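Local coordinates for protein putative alcohol dehydrogenase (Sinorhizobium meliloti, PDB 4J6F) that probably acts as an NAD(P)-dependent alcohol dehydrogenase of the medium-chain dehydrogenase/reductase family, at residues V64-T69 with E132-D137; R127-E132 with A173-T178; Q225-R228 with V233-A236; A251-T256 with E267-G272. All coordinates share one frame; numbering follows the deposited sequence.

How the contacts relate
The four contacts fall into two pairs, one in the GroES-like part of the chain and one in the probable nucleotide-binding part. Contacts 1 and 2 have centres about 8 Å apart and share Glu132; strands 133-140 and 173-175 are neighbours in one sheet, where Met135 N probably bonds His174 O at 2.9 Å. Contacts 3 and 4, centres about 12 Å apart, meet through strands 233-238 and 253-256 of the parallel sheet, with Pro234 O 2.8 Å from Gln252 N. Between the pairs the centres of contacts 1 and 4 lie about 41 Å apart. Glycerol, probably from the crystallisation liquor, bonds Asp137 of contact 1 and His174 of contact 2.

Contact 1. Residues V64-T69 with E132-D137; sequences VLIKVT and ERVMVD
Arg133 NH2, on the strand whose Val134 and Val136 pack against Ile66, is gripped by two acceptors, Asp182 OD1 in a salt bridge and Leu180 O in a hydrogen bond. The other carboxylate oxygen, Asp182 OD2, bonds Thr69 OG1, so one aspartate ties both segments together at their polar end. The setting is the mixed beta sheet of the GroES-like fold: strands 63-72 and 133-140 both pair with strand 113-121 and not with each other. Ile66 CA and Val134 CA stand 8.2 Å apart, a spacing bridged by side chains alone. Val134 and Val136, two residues apart on the strand, both point at Ile66, whose two arms divide the work. Ile66 CG2 meets Val134 CG2 at 3.6 Å. With CG1 lodged between the backbone N and the carbonyl carbon (chi1 61°) and the chain then running straight on, the longer arm reaches the second valine. Beta-branched residues suit this place, being at ease in extended backbone and offering two apolar branches from CB to a buried core. Met166 and Leu168 of strand 165-169 also touch Ile66, and the far end of the contact is Ile66 CD1, 3.7 Å from Val136 CG2.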
# COMPACT_ATOMS: atom_id res chain seq x y z
N VAL A 64 -5.51 13.59 -35.81
CA VAL A 64 -4.85 13.14 -37.03
C VAL A 64 -5.37 11.75 -37.42
O VAL A 64 -6.02 11.07 -36.61
CB VAL A 64 -3.31 13.05 -36.89
CG1 VAL A 64 -2.69 14.43 -36.88
CG2 VAL A 64 -2.93 12.27 -35.64
N LEU A 65 -5.07 11.35 -38.66
CA LEU A 65 -5.29 9.97 -39.11
C LEU A 65 -3.97 9.35 -39.52
O LEU A 65 -3.29 9.89 -40.39
CB LEU A 65 -6.25 9.94 -40.28
CG LEU A 65 -6.52 8.58 -40.90
CD1 LEU A 65 -7.58 7.86 -40.07
CD2 LEU A 65 -6.98 8.74 -42.34
N ILE A 66 -3.60 8.23 -38.90
CA ILE A 66 -2.32 7.60 -39.26
C ILE A 66 -2.51 6.30 -40.03
O ILE A 66 -3.51 5.61 -39.86
CB ILE A 66 -1.41 7.32 -38.04
CG1 ILE A 66 -2.08 6.37 -37.05
CG2 ILE A 66 -1.00 8.62 -37.37
CD1 ILE A 66 -1.17 5.99 -35.90
N LYS A 67 -1.54 5.99 -40.87
CA LYS A 67 -1.48 4.69 -41.50
C LYS A 67 -0.61 3.79 -40.61
O LYS A 67 0.62 3.99 -40.51
CB LYS A 67 -0.92 4.79 -42.92
CG LYS A 67 -0.55 3.45 -43.50
CD LYS A 67 -0.83 3.33 -44.99
CE LYS A 67 -0.82 1.86 -45.37
NZ LYS A 67 -0.28 1.72 -46.75
N VAL A 68 -1.24 2.81 -39.96
CA VAL A 68 -0.55 1.97 -38.98
C VAL A 68 0.52 1.12 -39.63
O VAL A 68 0.26 0.45 -40.62
CB VAL A 68 -1.49 1.03 -38.21
CG1 VAL A 68 -0.80 0.48 -36.98
CG2 VAL A 68 -2.78 1.75 -37.83
N THR A 69 1.71 1.13 -39.07
CA THR A 69 2.79 0.34 -39.64
C THR A 69 3.17 -0.80 -38.72
O THR A 69 3.66 -1.83 -39.20
CB THR A 69 4.00 1.20 -39.99
OG1 THR A 69 4.32 2.02 -38.86
CG2 THR A 69 3.67 2.10 -41.21
N GLU A 132 4.62 12.59 -41.11
CA GLU A 132 5.40 12.33 -39.91
C GLU A 132 5.24 10.90 -39.42
O GLU A 132 4.16 10.31 -39.54
CB GLU A 132 4.99 13.28 -38.80
CG GLU A 132 5.76 14.57 -38.80
CD GLU A 132 5.14 15.63 -37.90
OE1 GLU A 132 4.37 15.28 -36.97
OE2 GLU A 132 5.40 16.82 -38.14
N ARG A 133 6.32 10.35 -38.88
CA ARG A 133 6.33 9.03 -38.27
C ARG A 133 6.06 9.24 -36.78
O ARG A 133 6.85 9.87 -36.06
CB ARG A 133 7.67 8.34 -38.52
CG ARG A 133 7.69 6.84 -38.24
CD ARG A 133 8.04 6.52 -36.78
NE ARG A 133 9.32 7.08 -36.31
CZ ARG A 133 10.47 6.40 -36.23
NH1 ARG A 133 11.56 7.01 -35.77
NH2 ARG A 133 10.54 5.12 -36.58
N VAL A 134 4.92 8.73 -36.31
CA VAL A 134 4.52 8.93 -34.93
C VAL A 134 4.36 7.66 -34.10
O VAL A 134 3.92 6.61 -34.59
CB VAL A 134 3.24 9.78 -34.80
CG1 VAL A 134 3.48 11.18 -35.35
CG2 VAL A 134 2.05 9.10 -35.47
N MSE A 135 4.74 7.78 -32.84
CA MSE A 135 4.42 6.81 -31.82
C MSE A 135 3.23 7.34 -31.08
O MSE A 135 3.27 8.46 -30.56
CB MSE A 135 5.60 6.76 -30.88
CG MSE A 135 5.48 5.59 -29.92
SE MSE A 135 6.85 5.87 -28.54
CE MSE A 135 5.72 5.55 -26.96
N VAL A 136 2.15 6.56 -31.06
CA VAL A 136 0.92 6.93 -30.37
C VAL A 136 1.04 6.77 -28.85
O VAL A 136 1.47 5.73 -28.36
CB VAL A 136 -0.24 6.04 -30.84
CG1 VAL A 136 -1.47 6.23 -29.96
CG2 VAL A 136 -0.57 6.34 -32.29
N ASP A 137 0.65 7.81 -28.11
CA ASP A 137 0.42 7.66 -26.68
C ASP A 137 -1.00 7.14 -26.52
O ASP A 137 -1.96 7.85 -26.82
CB ASP A 137 0.59 9.00 -25.96
CG ASP A 137 0.15 8.94 -24.50
OD1 ASP A 137 -0.29 7.87 -24.02
OD2 ASP A 137 0.24 9.99 -23.83

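Contact 2. Residues R127-E132 with A173-T178; sequences RARIGE and AHVVAT
Arg129 reaches across to the backbone of Ala173, bends at chi2 and chi3 bringing its guanidinium round to the strand, and presents both terminal nitrogens to one carbonyl oxygen. Arg129 NH1 bonds Ala173 O at 3.2 Å with a bent N-H...O angle of 146°, and Arg129 NH2 adds a weak second bond to the same oxygen. The donor NH1 stands above the carbonyl plane, 38° out of it. Beside this fork, Arg129 NH2 lies 3.7 Å from Ala173 CB, a methyl small enough to let the guanidinium approach the strand. Glu132 touches the strand too: its arm, extended beyond CG, crosses Val175 at about a right angle, with Glu132 CG 3.8 Å from Val175 CG2. Behind these contacts, Glu132 OE1 accepts from Arg129 NH1 at 2.8 Å, nearly straight at 167° and in the guanidinium plane, making a salt bridge. What positions the pair is a type II beta turn from Arg129 to Glu132, closed by Glu132 N to Arg129 O at 3.2 Å; Gly131 takes the positive-phi corner, where a side chain would collide with the preceding carbonyl. Strand 113-121 anchors this turn through Ile118. Replacing Arg129 by a leucine would probably leave Ala173 O without its side-chain donors and the Glu132 carboxylate without its positive mate. The carboxylate thus probably steadies the guanidinium, which fastens the turn to strand 173-175.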
# COMPACT_ATOMS: atom_id res chain seq x y z
N ARG A 127 -1.46 21.23 -41.26
CA ARG A 127 -1.38 20.29 -42.38
C ARG A 127 0.06 19.90 -42.72
O ARG A 127 0.29 18.98 -43.51
CB ARG A 127 -2.10 20.84 -43.61
CG ARG A 127 -3.60 21.02 -43.40
CD ARG A 127 -4.39 21.07 -44.70
NE ARG A 127 -4.04 20.00 -45.64
CZ ARG A 127 -4.54 18.77 -45.62
NH1 ARG A 127 -4.12 17.89 -46.51
NH2 ARG A 127 -5.44 18.41 -44.73
N ALA A 128 1.01 20.59 -42.08
CA ALA A 128 2.45 20.33 -42.22
C ALA A 128 2.87 19.04 -41.54
O ALA A 128 3.94 18.50 -41.82
CB ALA A 128 3.25 21.48 -41.63
N ARG A 129 2.01 18.56 -40.63
CA ARG A 129 2.23 17.33 -39.88
C ARG A 129 2.15 16.07 -40.76
O ARG A 129 2.72 15.03 -40.41
CB ARG A 129 1.20 17.23 -38.75
CG ARG A 129 1.45 18.15 -37.56
CD ARG A 129 2.18 17.41 -36.46
NE ARG A 129 1.28 16.93 -35.42
CZ ARG A 129 1.48 15.84 -34.68
NH1 ARG A 129 2.53 15.05 -34.87
NH2 ARG A 129 0.59 15.52 -33.75
N ILE A 130 1.44 16.16 -41.88
CA ILE A 130 1.31 15.01 -42.76
C ILE A 130 2.69 14.47 -43.11
O ILE A 130 3.62 15.23 -43.35
CB ILE A 130 0.48 15.36 -44.00
CG1 ILE A 130 -1.01 15.34 -43.65
CG2 ILE A 130 0.76 14.38 -45.14
CD1 ILE A 130 -1.89 16.07 -44.64
N GLY A 131 2.81 13.15 -43.10
CA GLY A 131 4.06 12.49 -43.47
C GLY A 131 4.95 12.11 -42.31
O GLY A 131 5.93 11.38 -42.50
N GLU A 132 4.62 12.59 -41.11
CA GLU A 132 5.40 12.33 -39.91
C GLU A 132 5.24 10.90 -39.42
O GLU A 132 4.16 10.31 -39.54
CB GLU A 132 4.99 13.28 -38.80
CG GLU A 132 5.76 14.57 -38.80
CD GLU A 132 5.14 15.63 -37.90
OE1 GLU A 132 4.37 15.28 -36.97
OE2 GLU A 132 5.40 16.82 -38.14
N ALA A 173 0.04 11.99 -30.97
CA ALA A 173 0.91 11.51 -32.01
C ALA A 173 2.29 12.13 -31.83
O ALA A 173 2.49 13.30 -32.15
CB ALA A 173 0.33 11.84 -33.38
N HIS A 174 3.24 11.36 -31.31
CA HIS A 174 4.55 11.92 -31.00
C HIS A 174 5.61 11.62 -32.04
O HIS A 174 5.77 10.48 -32.50
CB HIS A 174 5.02 11.46 -29.63
CG HIS A 174 4.20 12.01 -28.52
ND1 HIS A 174 4.57 13.12 -27.80
CD2 HIS A 174 3.00 11.62 -28.02
CE1 HIS A 174 3.64 13.39 -26.90
NE2 HIS A 174 2.68 12.49 -27.02
N VAL A 175 6.33 12.66 -32.42
CA VAL A 175 7.47 12.48 -33.28
C VAL A 175 8.65 12.25 -32.36
O VAL A 175 9.00 13.12 -31.56
CB VAL A 175 7.70 13.69 -34.19
CG1 VAL A 175 9.02 13.56 -34.95
CG2 VAL A 175 6.54 13.83 -35.16
N VAL A 176 9.26 11.07 -32.46
CA VAL A 176 10.37 10.71 -31.60
C VAL A 176 11.72 10.83 -32.33
O VAL A 176 11.93 10.21 -33.37
CB VAL A 176 10.17 9.29 -31.04
CG1 VAL A 176 11.18 8.99 -29.95
CG2 VAL A 176 8.76 9.15 -30.49
N ALA A 177 12.66 11.53 -31.73
CA ALA A 177 13.94 11.75 -32.36
C ALA A 177 14.80 10.52 -32.17
O ALA A 177 15.63 10.46 -31.29
CB ALA A 177 14.62 12.96 -31.75
N THR A 178 14.57 9.54 -33.03
CA THR A 178 15.26 8.25 -32.97
C THR A 178 15.35 7.55 -34.31
O THR A 178 14.52 7.76 -35.20
CB THR A 178 14.65 7.29 -31.91
OG1 THR A 178 15.34 6.04 -31.95
CG2 THR A 178 13.16 7.05 -32.16

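Contact 3. Residues Q225-R228 with V233-A236; sequences QLAR and VPIA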
# COMPACT_ATOMS: atom_id res chain seq x y z
N GLN A 225 14.71 -2.66 -17.42
CA GLN A 225 15.36 -1.56 -18.14
C GLN A 225 15.16 -0.23 -17.43
O GLN A 225 16.13 0.51 -17.18
CB GLN A 225 14.89 -1.47 -19.59
CG GLN A 225 15.31 -2.63 -20.48
CD GLN A 225 15.31 -2.23 -21.94
OE1 GLN A 225 16.30 -1.67 -22.43
NE2 GLN A 225 14.21 -2.50 -22.64
N LEU A 226 13.91 0.08 -17.07
CA LEU A 226 13.65 1.35 -16.43
C LEU A 226 14.38 1.47 -15.09
O LEU A 226 14.85 2.54 -14.74
CB LEU A 226 12.15 1.59 -16.28
CG LEU A 226 11.35 1.65 -17.58
CD1 LEU A 226 9.88 1.54 -17.24
CD2 LEU A 226 11.60 2.91 -18.38
N ALA A 227 14.50 0.37 -14.35
CA ALA A 227 15.30 0.37 -13.13
C ALA A 227 16.74 0.84 -13.42
O ALA A 227 17.29 1.68 -12.70
CB ALA A 227 15.32 -1.01 -12.50
N ARG A 228 17.34 0.29 -14.47
CA ARG A 228 18.69 0.67 -14.83
C ARG A 228 18.75 2.15 -15.21
O ARG A 228 19.65 2.87 -14.79
CB ARG A 228 19.20 -0.20 -15.97
CG ARG A 228 19.61 -1.58 -15.53
CD ARG A 228 20.79 -1.49 -14.58
NE ARG A 228 21.19 -2.82 -14.13
CZ ARG A 228 22.04 -3.07 -13.14
NH1 ARG A 228 22.61 -2.07 -12.48
NH2 ARG A 228 22.31 -4.32 -12.81
N VAL A 233 19.06 -1.09 -9.01
CA VAL A 233 19.56 -2.44 -9.25
C VAL A 233 18.40 -3.46 -9.30
O VAL A 233 17.77 -3.74 -8.27
CB VAL A 233 20.62 -2.85 -8.18
CG1 VAL A 233 21.36 -4.11 -8.59
CG2 VAL A 233 21.63 -1.72 -7.94
N PRO A 234 18.10 -3.99 -10.50
CA PRO A 234 17.05 -5.00 -10.65
C PRO A 234 17.57 -6.42 -10.50
O PRO A 234 18.68 -6.73 -10.95
CB PRO A 234 16.57 -4.79 -12.08
CG PRO A 234 17.75 -4.23 -12.80
CD PRO A 234 18.68 -3.60 -11.80
N ILE A 235 16.76 -7.26 -9.87
CA ILE A 235 17.02 -8.70 -9.78
C ILE A 235 15.80 -9.41 -10.33
O ILE A 235 14.70 -9.29 -9.77
CB ILE A 235 17.28 -9.16 -8.33
CG1 ILE A 235 18.60 -8.60 -7.83
CG2 ILE A 235 17.33 -10.68 -8.24
CD1 ILE A 235 18.80 -8.80 -6.35
N ALA A 236 15.99 -10.14 -11.42
CA ALA A 236 14.88 -10.75 -12.13
C ALA A 236 14.50 -12.08 -11.49
O ALA A 236 15.38 -12.83 -11.07
CB ALA A 236 15.25 -10.95 -13.59
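Apolar packing comes first: Ala227 points from helix 218-229 at the ring of Pro234, and Ala227 CB sits 4.0 Å from Pro234 CB, with the ring's CG at a similar distance. A methyl is a fitting size here, since the helix lies close on the strand, the CA atoms of Ala227 and Pro234 being 6.2 Å apart. Both residues also touch Val210 of strand 209-212, the first strand of this beta-alpha-beta unit. The second kind of contact is a cation laid over hydrocarbon. Arg228 leaves the helix off to one side, but a bend at chi2 (-64°) folds its chain over the proline, which it crosses at about a right angle. Pro234 CD lies 3.4 Å from the guanidinium plane of Arg228, offset toward its rim, and Val233 CA lies over the same face. The nearest approach is Arg228 NE to Pro234 CD, 3.5 Å. Polar bonds make the third group, and their acceptors belong to the loop before strand 253-256: Arg228 NE donates to Gly250 O, and NH2 to Gln252 OE1. Putting an alanine in place of Arg228 would probably leave Gly250 O and Gln252 OE1 without these donors and uncover one side of the Pro234 ring. The arginine thus combines two chemistries, its flat face resting on the proline while its N-H groups bind carbonyl oxygens, which pins the helix end to strand and loop.

Contact 4. Residues A251-T256 with E267-G272; sequences AQAVVT and EAASGG
Ala269 turns its methyl from helix 262-270 straight at strand 253-256, where it settles between two side chains that point back at it. Ala269 CB is 3.7 Å from Ala253 CB on one side and 3.6 Å from Val255 CG2 on the other, so the single methyl spans Ala253 and Val255, two positions apart, which share this face of the strand. Val255 meets it with the branch beside its own backbone N, because CG1 is held anti to that nitrogen (chi1 166°). Small residues explain the closeness: Ala253 CA and Ala269 CA are 5.6 Å apart, a spacing with little space for longer side chains, and the carbonyl Ala269 O also lies against Ala253 CB. Val254, between the two, faces the other way and packs on Glu243, Met246 and Leu247 of helix 243-248, so the strand is covered by helices on both faces. Nearer the start of the helix, Leu262 and Ala265 extend the apolar surface over Val255. The helix stops just beyond the contact: Gly271, with positive phi (74°), is the first residue to leave helical geometry, a conformation glycine adopts readily. Within the chain, strand 253-256 is an outermost strand of the six-stranded parallel sheet, and its packing under the helix that leads on to strand 277-280, on the far side of strand 209-212, is characteristic of a Rossmann-type nucleotide-binding fold.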
# COMPACT_ATOMS: atom_id res chain seq x y z
N ALA A 251 19.58 -7.12 -15.92
CA ALA A 251 19.36 -7.64 -14.56
C ALA A 251 20.69 -7.86 -13.88
O ALA A 251 21.65 -8.30 -14.51
CB ALA A 251 18.56 -8.94 -14.59
N GLN A 252 20.75 -7.57 -12.59
CA GLN A 252 21.96 -7.77 -11.82
C GLN A 252 22.21 -9.25 -11.59
O GLN A 252 23.29 -9.75 -11.82
CB GLN A 252 21.87 -7.02 -10.48
CG GLN A 252 23.08 -7.18 -9.56
CD GLN A 252 24.39 -6.76 -10.20
OE1 GLN A 252 24.43 -5.91 -11.09
NE2 GLN A 252 25.48 -7.36 -9.74
N ALA A 253 21.19 -9.94 -11.12
CA ALA A 253 21.24 -11.38 -10.95
C ALA A 253 19.86 -11.91 -11.27
O ALA A 253 18.86 -11.17 -11.24
CB ALA A 253 21.63 -11.73 -9.53
N VAL A 254 19.82 -13.20 -11.59
CA VAL A 254 18.57 -13.86 -11.92
C VAL A 254 18.31 -15.01 -10.95
O VAL A 254 19.22 -15.71 -10.53
CB VAL A 254 18.58 -14.36 -13.38
CG1 VAL A 254 17.21 -14.88 -13.79
CG2 VAL A 254 18.99 -13.23 -14.32
N VAL A 255 17.05 -15.15 -10.58
CA VAL A 255 16.58 -16.23 -9.74
C VAL A 255 15.57 -17.01 -10.59
O VAL A 255 14.62 -16.42 -11.13
CB VAL A 255 15.92 -15.68 -8.46
CG1 VAL A 255 15.14 -16.76 -7.74
CG2 VAL A 255 16.96 -15.06 -7.52
N THR A 256 15.79 -18.31 -10.74
CA THR A 256 14.90 -19.18 -11.52
C THR A 256 13.71 -19.60 -10.66
O THR A 256 13.88 -20.08 -9.54
CB THR A 256 15.65 -20.43 -12.02
OG1 THR A 256 16.83 -20.03 -12.74
CG2 THR A 256 14.76 -21.25 -12.94
N GLU A 267 18.21 -14.11 -1.57
CA GLU A 267 19.34 -13.80 -0.69
C GLU A 267 20.70 -14.02 -1.37
O GLU A 267 21.57 -13.14 -1.35
CB GLU A 267 19.24 -14.66 0.58
CG GLU A 267 20.15 -14.23 1.72
CD GLU A 267 19.63 -13.00 2.44
OE1 GLU A 267 19.08 -13.15 3.55
OE2 GLU A 267 19.76 -11.88 1.89
N ALA A 268 20.87 -15.20 -1.97
CA ALA A 268 22.12 -15.56 -2.62
C ALA A 268 22.38 -14.73 -3.88
O ALA A 268 23.49 -14.23 -4.07
CB ALA A 268 22.15 -17.05 -2.94
N ALA A 269 21.36 -14.55 -4.72
CA ALA A 269 21.52 -13.76 -5.93
C ALA A 269 21.78 -12.27 -5.65
O ALA A 269 22.53 -11.62 -6.38
CB ALA A 269 20.33 -13.94 -6.85
N SER A 270 21.18 -11.75 -4.59
CA SER A 270 21.43 -10.37 -4.15
C SER A 270 22.82 -10.15 -3.53
O SER A 270 23.32 -9.02 -3.46
CB SER A 270 20.36 -9.94 -3.14
OG SER A 270 20.68 -8.69 -2.56
N GLY A 271 23.43 -11.24 -3.06
CA GLY A 271 24.72 -11.17 -2.38
C GLY A 271 24.60 -10.60 -0.98
O GLY A 271 25.61 -10.32 -0.34
N GLY A 272 23.37 -10.42 -0.51
CA GLY A 272 23.13 -9.93 0.84
C GLY A 272 22.34 -8.63 0.99
O GLY A 272 21.73 -8.40 2.03